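Local coordinates for protein 2-oxoglutarate dehydrogenase E3 component (Thermus thermophilus, PDB 2EQ7) that probably reoxidises the dihydrolipoyl groups of the 2-oxoglutarate dehydrogenase complex, using FAD and a redox-active disulfide and passing the electrons to NAD(+), at residues A[170-175]-A[191-196]; A[195-200]-A[225-230]; A[204-209]-A[346-351]. All blocks are in the same frame, centred on the assembly; numbering follows the deposited sequence.

Contact 1. Residues A[170-175]-A[191-196]; sequences LIVVGG and AEVIVL. With NAD (nicotinamide-adenine-dinucleotide), chain E.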
# COMPACT_ATOMS: atom_id res chain seq x y z
N LEU A 170 -20.43 18.59 -17.94
CA LEU A 170 -19.91 17.42 -18.63
C LEU A 170 -20.86 16.26 -18.41
O LEU A 170 -21.23 15.96 -17.28
CB LEU A 170 -18.52 17.03 -18.08
CG LEU A 170 -18.01 15.64 -18.52
CD1 LEU A 170 -17.71 15.65 -20.01
CD2 LEU A 170 -16.75 15.28 -17.73
N ILE A 171 -21.29 15.62 -19.49
CA ILE A 171 -22.16 14.46 -19.36
C ILE A 171 -21.30 13.27 -19.74
O ILE A 171 -20.61 13.29 -20.77
CB ILE A 171 -23.39 14.53 -20.29
CG1 ILE A 171 -24.37 15.58 -19.77
CG2 ILE A 171 -24.08 13.15 -20.35
CD1 ILE A 171 -25.63 15.72 -20.63
N VAL A 172 -21.32 12.25 -18.89
CA VAL A 172 -20.56 11.03 -19.12
C VAL A 172 -21.55 9.92 -19.43
O VAL A 172 -22.42 9.62 -18.61
CB VAL A 172 -19.75 10.63 -17.87
CG1 VAL A 172 -18.98 9.33 -18.13
CG2 VAL A 172 -18.78 11.76 -17.50
N VAL A 173 -21.43 9.34 -20.61
CA VAL A 173 -22.32 8.24 -20.99
C VAL A 173 -21.57 6.95 -20.70
O VAL A 173 -20.58 6.63 -21.37
CB VAL A 173 -22.68 8.30 -22.48
CG1 VAL A 173 -23.60 7.15 -22.84
CG2 VAL A 173 -23.34 9.65 -22.80
N GLY A 174 -22.03 6.23 -19.69
CA GLY A 174 -21.39 4.99 -19.31
C GLY A 174 -20.78 5.13 -17.93
O GLY A 174 -19.86 5.93 -17.73
N GLY A 175 -21.28 4.35 -16.97
CA GLY A 175 -20.76 4.42 -15.61
C GLY A 175 -19.73 3.36 -15.29
O GLY A 175 -19.79 2.73 -14.23
N ALA A 191 -16.49 21.33 -12.92
CA ALA A 191 -17.54 20.96 -13.86
C ALA A 191 -18.75 20.31 -13.19
O ALA A 191 -18.60 19.59 -12.20
CB ALA A 191 -16.98 20.00 -14.92
N GLU A 192 -19.94 20.58 -13.71
CA GLU A 192 -21.16 19.94 -13.22
C GLU A 192 -21.06 18.62 -13.95
O GLU A 192 -21.05 18.61 -15.18
CB GLU A 192 -22.44 20.60 -13.73
CG GLU A 192 -22.97 21.76 -12.94
CD GLU A 192 -24.41 22.08 -13.34
OE1 GLU A 192 -25.02 22.97 -12.71
OE2 GLU A 192 -24.94 21.42 -14.27
N VAL A 193 -21.03 17.50 -13.24
CA VAL A 193 -20.91 16.22 -13.92
C VAL A 193 -22.12 15.31 -13.76
O VAL A 193 -22.59 15.07 -12.65
CB VAL A 193 -19.64 15.48 -13.44
CG1 VAL A 193 -19.53 14.11 -14.12
CG2 VAL A 193 -18.42 16.34 -13.76
N ILE A 194 -22.63 14.81 -14.89
CA ILE A 194 -23.77 13.92 -14.89
C ILE A 194 -23.37 12.61 -15.55
O ILE A 194 -22.97 12.59 -16.71
CB ILE A 194 -24.95 14.50 -15.69
CG1 ILE A 194 -25.41 15.82 -15.07
CG2 ILE A 194 -26.09 13.49 -15.73
CD1 ILE A 194 -26.50 16.53 -15.86
N VAL A 195 -23.46 11.51 -14.80
CA VAL A 195 -23.12 10.20 -15.33
C VAL A 195 -24.40 9.43 -15.61
O VAL A 195 -25.24 9.27 -14.73
CB VAL A 195 -22.27 9.40 -14.34
CG1 VAL A 195 -21.94 8.02 -14.92
CG2 VAL A 195 -20.99 10.17 -14.02
N LEU A 196 -24.54 8.97 -16.85
CA LEU A 196 -25.72 8.22 -17.27
C LEU A 196 -25.32 6.77 -17.49
O LEU A 196 -24.46 6.47 -18.32
CB LEU A 196 -26.29 8.81 -18.56
CG LEU A 196 -26.62 10.31 -18.52
CD1 LEU A 196 -26.97 10.80 -19.92
CD2 LEU A 196 -27.78 10.57 -17.55
PA NAD E . -16.92 -0.38 -19.10
O1A NAD E . -17.36 -1.73 -19.48
O2A NAD E . -15.87 -0.51 -17.88
O5B NAD E . -18.19 0.50 -18.63
C5B NAD E . -19.09 0.65 -19.73
C4B NAD E . -20.45 1.09 -19.17
O4B NAD E . -21.23 1.75 -20.19
C3B NAD E . -21.25 -0.14 -18.70
O3B NAD E . -21.51 -0.04 -17.29
C2B NAD E . -22.53 -0.09 -19.56
O2B NAD E . -23.68 -0.59 -18.87
C1B NAD E . -22.61 1.41 -19.93
N9A NAD E . -23.43 1.66 -21.14
C8A NAD E . -23.40 0.96 -22.32
N7A NAD E . -24.26 1.47 -23.16
C5A NAD E . -24.90 2.51 -22.58
C6A NAD E . -25.92 3.43 -22.98
N6A NAD E . -26.48 3.36 -24.24
N1A NAD E . -26.32 4.37 -22.10
C2A NAD E . -25.80 4.46 -20.87
N3A NAD E . -24.84 3.62 -20.46
C4A NAD E . -24.37 2.64 -21.27
O3 NAD E . -16.22 0.29 -20.40
PN NAD E . -15.07 1.40 -20.03
O1N NAD E . -15.37 2.07 -18.67
O2N NAD E . -15.05 2.48 -21.14
O5D NAD E . -13.60 0.71 -19.92
C5D NAD E . -13.47 -0.28 -20.95
C4D NAD E . -12.47 -1.37 -20.50
O4D NAD E . -11.21 -0.78 -20.02
C3D NAD E . -13.06 -2.23 -19.36
O3D NAD E . -12.90 -3.62 -19.65
C2D NAD E . -12.29 -1.78 -18.11
O2D NAD E . -12.12 -2.85 -17.18
C1D NAD E . -10.96 -1.24 -18.64
N1N NAD E . -10.50 -0.12 -17.78
C2N NAD E . -9.89 -0.40 -16.61
C3N NAD E . -9.45 0.65 -15.75
C7N NAD E . -8.79 0.37 -14.46
O7N NAD E . -8.65 -0.77 -14.09
N7N NAD E . -8.35 1.39 -13.68
C4N NAD E . -9.67 1.99 -16.17
C5N NAD E . -10.30 2.23 -17.39
C6N NAD E . -10.71 1.15 -18.18
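Leu196 reaches over Ile171 on one face of the sheet, its CD1 branch lying 3.7 Å from Ile171 CG2. Two torsions bring these methyls together. Leu196 CG is anti to its own carbonyl carbon (chi1 -55°), and Ile171 CG2 is anti to the backbone N. The two side chains cross obliquely. Ile171 also sets CG1 against Ile194 CB, 4.3 Å away. On the other face Val172 fits between two valines. Its CB meets CG2 of Val195 at 4.1 Å, and its CG2 turns back toward CG1 of Val193. Val243, from strand 240-245, covers Ile171 and Leu196. Helix 177-188 packs on the Leu170 and Val193 side.

Strands 169-173 and 192-196 are parallel neighbours, joined by helix 177-188. This is the beta-alpha-beta unit of a Rossmann fold, with a glycine-rich turn at its nucleotide end. The backbones run 18° apart. Five hydrogen bonds hold them, all close to straight. Leu170 and Val172 each give their N-H to the second strand and accept one back from it. The last of the five joins Gly174 N to Leu196 O at 2.8 Å. It carries the pairing beyond the end of the first strand into the turn.

Gly174 and Gly175 are part of the predicted NAD(+) site. Gly174 CA comes within 3.4 Å of O4B in the adenosine ribose of NAD. A CB there would strike that oxygen and also press on the preceding carbonyl, so the position calls for glycine. Gly175 CA rests on Val195 CG1 at 3.9 Å. At the adenine, C2A lies 3.5 Å from Leu196 O, while Val173 CG1 approaches the ring at N1A, 4.0 Å away.

Contact 2. Residues A[195-200]-A[225-230]; sequences VLEYMD and IRTGVR. With NAD (nicotinamide-adenine-dinucleotide), chain E.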
# COMPACT_ATOMS: atom_id res chain seq x y z
N VAL A 195 -23.46 11.51 -14.80
CA VAL A 195 -23.12 10.20 -15.33
C VAL A 195 -24.40 9.43 -15.61
O VAL A 195 -25.24 9.27 -14.73
CB VAL A 195 -22.27 9.40 -14.34
CG1 VAL A 195 -21.94 8.02 -14.92
CG2 VAL A 195 -20.99 10.17 -14.02
N LEU A 196 -24.54 8.97 -16.85
CA LEU A 196 -25.72 8.22 -17.27
C LEU A 196 -25.32 6.77 -17.49
O LEU A 196 -24.46 6.47 -18.32
CB LEU A 196 -26.29 8.81 -18.56
CG LEU A 196 -26.62 10.31 -18.52
CD1 LEU A 196 -26.97 10.80 -19.92
CD2 LEU A 196 -27.78 10.57 -17.55
N GLU A 197 -25.95 5.86 -16.74
CA GLU A 197 -25.65 4.44 -16.82
C GLU A 197 -26.89 3.61 -17.14
O GLU A 197 -27.92 3.76 -16.50
CB GLU A 197 -25.03 3.98 -15.49
CG GLU A 197 -24.92 2.48 -15.30
CD GLU A 197 -24.08 1.80 -16.36
OE1 GLU A 197 -22.96 2.29 -16.64
OE2 GLU A 197 -24.54 0.78 -16.91
N TYR A 198 -26.75 2.74 -18.13
CA TYR A 198 -27.84 1.87 -18.59
C TYR A 198 -28.27 0.84 -17.55
O TYR A 198 -29.47 0.64 -17.31
CB TYR A 198 -27.42 1.16 -19.87
CG TYR A 198 -28.42 0.15 -20.39
CD1 TYR A 198 -29.70 0.54 -20.78
CD2 TYR A 198 -28.09 -1.20 -20.48
CE1 TYR A 198 -30.62 -0.38 -21.27
CE2 TYR A 198 -29.00 -2.14 -20.97
CZ TYR A 198 -30.27 -1.72 -21.36
OH TYR A 198 -31.17 -2.64 -21.84
N MET A 199 -27.29 0.17 -16.95
CA MET A 199 -27.58 -0.85 -15.95
C MET A 199 -28.03 -0.26 -14.61
O MET A 199 -28.00 0.95 -14.42
CB MET A 199 -26.36 -1.76 -15.74
CG MET A 199 -25.93 -2.51 -17.00
SD MET A 199 -27.22 -3.58 -17.69
CE MET A 199 -26.82 -5.13 -16.90
N ASP A 200 -28.43 -1.14 -13.70
CA ASP A 200 -28.90 -0.73 -12.38
C ASP A 200 -27.77 -0.47 -11.39
O ASP A 200 -28.02 -0.16 -10.22
CB ASP A 200 -29.85 -1.79 -11.81
CG ASP A 200 -31.22 -1.76 -12.46
OD1 ASP A 200 -32.03 -2.67 -12.18
OD2 ASP A 200 -31.50 -0.81 -13.23
N ILE A 225 -25.48 10.80 -10.59
CA ILE A 225 -25.35 9.48 -11.19
C ILE A 225 -26.74 8.90 -11.37
O ILE A 225 -27.44 8.62 -10.39
CB ILE A 225 -24.50 8.53 -10.31
CG1 ILE A 225 -23.09 9.10 -10.16
CG2 ILE A 225 -24.45 7.14 -10.94
CD1 ILE A 225 -22.19 8.28 -9.26
N ARG A 226 -27.15 8.73 -12.62
CA ARG A 226 -28.46 8.18 -12.92
C ARG A 226 -28.31 6.81 -13.58
O ARG A 226 -27.81 6.71 -14.70
CB ARG A 226 -29.22 9.14 -13.85
CG ARG A 226 -29.48 10.52 -13.26
CD ARG A 226 -30.12 11.47 -14.28
NE ARG A 226 -31.35 10.91 -14.84
CZ ARG A 226 -32.11 11.52 -15.75
NH1 ARG A 226 -31.77 12.71 -16.22
NH2 ARG A 226 -33.20 10.92 -16.20
N THR A 227 -28.72 5.77 -12.88
CA THR A 227 -28.65 4.41 -13.41
C THR A 227 -29.99 4.07 -14.04
O THR A 227 -30.98 4.79 -13.86
CB THR A 227 -28.35 3.39 -12.29
OG1 THR A 227 -29.32 3.51 -11.25
CG2 THR A 227 -26.95 3.62 -11.72
N GLY A 228 -30.02 2.97 -14.78
CA GLY A 228 -31.25 2.54 -15.44
C GLY A 228 -31.65 3.51 -16.54
O GLY A 228 -32.83 3.62 -16.87
N VAL A 229 -30.66 4.19 -17.11
CA VAL A 229 -30.90 5.17 -18.17
C VAL A 229 -30.18 4.78 -19.46
O VAL A 229 -28.96 4.74 -19.50
CB VAL A 229 -30.40 6.57 -17.75
CG1 VAL A 229 -30.51 7.54 -18.91
CG2 VAL A 229 -31.21 7.07 -16.57
N ARG A 230 -30.94 4.52 -20.52
CA ARG A 230 -30.31 4.17 -21.79
C ARG A 230 -30.23 5.40 -22.69
O ARG A 230 -31.25 5.96 -23.08
CB ARG A 230 -31.10 3.07 -22.50
CG ARG A 230 -30.44 2.60 -23.80
CD ARG A 230 -31.11 1.35 -24.35
NE ARG A 230 -32.46 1.60 -24.85
CZ ARG A 230 -32.74 2.06 -26.07
NH1 ARG A 230 -31.76 2.31 -26.93
NH2 ARG A 230 -34.00 2.25 -26.43
PA NAD E . -16.92 -0.38 -19.10
O1A NAD E . -17.36 -1.73 -19.48
O2A NAD E . -15.87 -0.51 -17.88
O5B NAD E . -18.19 0.50 -18.63
C5B NAD E . -19.09 0.65 -19.73
C4B NAD E . -20.45 1.09 -19.17
O4B NAD E . -21.23 1.75 -20.19
C3B NAD E . -21.25 -0.14 -18.70
O3B NAD E . -21.51 -0.04 -17.29
C2B NAD E . -22.53 -0.09 -19.56
O2B NAD E . -23.68 -0.59 -18.87
C1B NAD E . -22.61 1.41 -19.93
N9A NAD E . -23.43 1.66 -21.14
C8A NAD E . -23.40 0.96 -22.32
N7A NAD E . -24.26 1.47 -23.16
C5A NAD E . -24.90 2.51 -22.58
C6A NAD E . -25.92 3.43 -22.98
N6A NAD E . -26.48 3.36 -24.24
N1A NAD E . -26.32 4.37 -22.10
C2A NAD E . -25.80 4.46 -20.87
N3A NAD E . -24.84 3.62 -20.46
C4A NAD E . -24.37 2.64 -21.27
O3 NAD E . -16.22 0.29 -20.40
PN NAD E . -15.07 1.40 -20.03
O1N NAD E . -15.37 2.07 -18.67
O2N NAD E . -15.05 2.48 -21.14
O5D NAD E . -13.60 0.71 -19.92
C5D NAD E . -13.47 -0.28 -20.95
C4D NAD E . -12.47 -1.37 -20.50
O4D NAD E . -11.21 -0.78 -20.02
C3D NAD E . -13.06 -2.23 -19.36
O3D NAD E . -12.90 -3.62 -19.65
C2D NAD E . -12.29 -1.78 -18.11
O2D NAD E . -12.12 -2.85 -17.18
C1D NAD E . -10.96 -1.24 -18.64
N1N NAD E . -10.50 -0.12 -17.78
C2N NAD E . -9.89 -0.40 -16.61
C3N NAD E . -9.45 0.65 -15.75
C7N NAD E . -8.79 0.37 -14.46
O7N NAD E . -8.65 -0.77 -14.09
N7N NAD E . -8.35 1.39 -13.68
C4N NAD E . -9.67 1.99 -16.17
C5N NAD E . -10.30 2.23 -17.39
C6N NAD E . -10.71 1.15 -18.18
O HOH W 1 -31.52 1.98 -11.74
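Tyr198 and Arg230 both carry CG anti to the backbone N (chi1 176° and -177°), and this lays their side chains side by side, pointing the same way. Arg230 CB comes to 3.4 Å from Tyr198 CD1. Further out, Tyr198 CE1 lies at the edge of the guanidinium, whose plane is 81° from the ring. Arg230 NE forms a salt bridge with Glu246. Leu196 CD2 runs alongside the aliphatic part of Arg226, whose guanidinium forms a salt bridge with Glu249.

The two backbones stay bonded beyond the first pairs. Arg226 O takes the bond from Glu197 N, and Val229 N then bonds to Glu197 O at 2.8 Å, tilted from the carbonyl plane. Gly228 N bonds to Met199 O at 2.9 Å from above that carbonyl's plane. A water links Asp200 OD2 and Thr227 OG1.

Glu197 turns its end away from segment 225-230, with a bend at chi2. Each carboxylate oxygen takes one ribose hydroxyl of NAD: OE1 accepts from O3B at 2.8 Å and OE2 from O2B at 2.5 Å. Met199 N bonds to OE2 on its anti side, and Gly175 N to OE1, which would fix the carboxylate's rotation. An acidic residue at the C-terminal end of the second strand, gripping the adenosine ribose, is typical of NAD-binding Rossmann folds.

Contact 3. Residues A[204-209]-A[346-351]; sequences PTMDLE and IAAVGY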
# COMPACT_ATOMS: atom_id res chain seq x y z
N PRO A 204 -19.23 -2.27 -13.40
CA PRO A 204 -19.60 -3.67 -13.62
C PRO A 204 -18.59 -4.75 -13.23
O PRO A 204 -18.98 -5.90 -13.05
CB PRO A 204 -19.92 -3.70 -15.11
CG PRO A 204 -19.00 -2.66 -15.67
CD PRO A 204 -19.16 -1.54 -14.68
N THR A 205 -17.32 -4.41 -13.09
CA THR A 205 -16.32 -5.42 -12.72
C THR A 205 -16.07 -5.51 -11.22
O THR A 205 -15.32 -6.37 -10.77
CB THR A 205 -14.96 -5.18 -13.41
OG1 THR A 205 -14.43 -3.91 -13.00
CG2 THR A 205 -15.12 -5.21 -14.93
N MET A 206 -16.70 -4.63 -10.45
CA MET A 206 -16.52 -4.63 -9.00
C MET A 206 -17.57 -5.52 -8.34
O MET A 206 -18.54 -5.93 -8.97
CB MET A 206 -16.66 -3.21 -8.45
CG MET A 206 -15.59 -2.23 -8.92
SD MET A 206 -13.95 -2.64 -8.31
CE MET A 206 -13.16 -3.29 -9.76
N ASP A 207 -17.35 -5.82 -7.07
CA ASP A 207 -18.30 -6.61 -6.31
C ASP A 207 -19.52 -5.69 -6.19
O ASP A 207 -19.37 -4.48 -6.05
CB ASP A 207 -17.70 -6.94 -4.93
CG ASP A 207 -18.71 -7.56 -3.99
OD1 ASP A 207 -19.33 -6.80 -3.22
OD2 ASP A 207 -18.86 -8.79 -4.02
N LEU A 208 -20.72 -6.25 -6.27
CA LEU A 208 -21.93 -5.42 -6.23
C LEU A 208 -22.04 -4.52 -5.00
O LEU A 208 -22.44 -3.36 -5.11
CB LEU A 208 -23.18 -6.30 -6.35
CG LEU A 208 -24.51 -5.55 -6.46
CD1 LEU A 208 -24.48 -4.59 -7.66
CD2 LEU A 208 -25.64 -6.57 -6.62
N GLU A 209 -21.70 -5.04 -3.82
CA GLU A 209 -21.78 -4.22 -2.62
C GLU A 209 -20.88 -3.01 -2.77
O GLU A 209 -21.22 -1.89 -2.36
CB GLU A 209 -21.35 -5.01 -1.38
CG GLU A 209 -21.63 -4.24 -0.09
CD GLU A 209 -21.10 -4.91 1.16
OE1 GLU A 209 -21.33 -4.36 2.25
OE2 GLU A 209 -20.46 -5.98 1.05
N ILE A 346 -11.30 2.25 -5.38
CA ILE A 346 -12.22 1.12 -5.39
C ILE A 346 -11.42 -0.03 -5.98
O ILE A 346 -10.74 0.14 -6.98
CB ILE A 346 -13.42 1.41 -6.30
CG1 ILE A 346 -14.00 2.79 -5.97
CG2 ILE A 346 -14.49 0.34 -6.11
CD1 ILE A 346 -15.00 3.31 -6.98
N ALA A 347 -11.51 -1.21 -5.36
CA ALA A 347 -10.73 -2.33 -5.87
C ALA A 347 -11.37 -3.69 -5.70
O ALA A 347 -12.24 -3.90 -4.85
CB ALA A 347 -9.34 -2.32 -5.22
N ALA A 348 -10.91 -4.62 -6.54
CA ALA A 348 -11.40 -5.99 -6.51
C ALA A 348 -10.28 -6.94 -6.93
O ALA A 348 -9.45 -6.60 -7.77
CB ALA A 348 -12.58 -6.15 -7.47
N VAL A 349 -10.25 -8.11 -6.31
CA VAL A 349 -9.27 -9.13 -6.68
C VAL A 349 -9.98 -10.46 -6.44
O VAL A 349 -10.66 -10.64 -5.43
CB VAL A 349 -7.97 -9.03 -5.84
CG1 VAL A 349 -8.23 -9.42 -4.40
CG2 VAL A 349 -6.89 -9.91 -6.45
N GLY A 350 -9.87 -11.38 -7.39
CA GLY A 350 -10.53 -12.67 -7.23
C GLY A 350 -12.01 -12.61 -7.55
O GLY A 350 -12.46 -11.70 -8.26
N TYR A 351 -12.78 -13.57 -7.03
CA TYR A 351 -14.22 -13.63 -7.28
C TYR A 351 -15.05 -12.66 -6.45
O TYR A 351 -14.75 -12.41 -5.29
CB TYR A 351 -14.76 -15.04 -6.99
CG TYR A 351 -14.16 -16.16 -7.80
CD1 TYR A 351 -13.10 -16.91 -7.31
CD2 TYR A 351 -14.68 -16.49 -9.05
CE1 TYR A 351 -12.57 -17.98 -8.04
CE2 TYR A 351 -14.16 -17.54 -9.79
CZ TYR A 351 -13.10 -18.29 -9.28
OH TYR A 351 -12.59 -19.34 -10.00
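The peptide group between Ala347 and Ala348 presents one flat face to Met206, whose SD sits almost directly above Ala347 C at 3.8 Å. The edges of the strand here are taken up by its neighbours in the sheet: Ala347 bonds through its backbone to Gly402, and Ala348 to Ser338. Ala347 CB points away from the methionine and meets Val339 and Leu411. Strand 345-350 belongs to the antiparallel sheet of the dimerisation domain. Segment 204-209 holds the loop before helix 208-221 and the first residues of that helix, in the NAD-binding Rossmann fold. The contact therefore joins two domains of one chain.

Met206 carries nearly all of it. Its CA stays 5.9 Å from that of Ala348, and the side chain bridges the interval. CG is anti to the carbonyl carbon (chi1 -64°). Further bends at chi2 and chi3 carry SD over the peptide group and turn CE toward Ala348. SD touches Ile346 CG2 at 3.7 Å, and CG lies 4.0 Å from the same methyl. The interaction is apolar throughout. Replacing Met206 by alanine would probably open a gap over this peptide face and leave Ile346 CG2 and Ala348 CB without their methionine contacts. Ile346 also packs on Val210, Ala214 and Phe218 of helix 208-221, so the helix adds to the same interface.

Asp207 is the N-cap of that helix. Its OD1 accepts a weak bond from Glu209 N and pairs with Lys387, while OD2 accepts from Glu353 N. These polar links tie the helix start to the dimerisation domain beside the methionine. Thr205 lies close to the bound NAD. At the far end of the methionine chain, the CE methyl stops 3.7 Å from Ala348 CB.

How the contacts relate
Contacts 1 and 2 are neighbours in one parallel sheet. They share strand 192-196, which pairs with 169-173 on one side and with 224-226 on the other, and their centres are 10 Å apart. Both touch NAD, and they meet where Gly175 touches Glu197. Contact 3 lies about 22 Å from contact 1 and 19 Å from contact 2, centre to centre. Segment 204-209 falls between the two halves of contact 2 and starts helix 208-221, which links strands 192-196 and 224-226. Its partner, 346-351, comes much later in the chain. The nucleotide-binding sheet is thus connected through this helix start to the dimerisation domain.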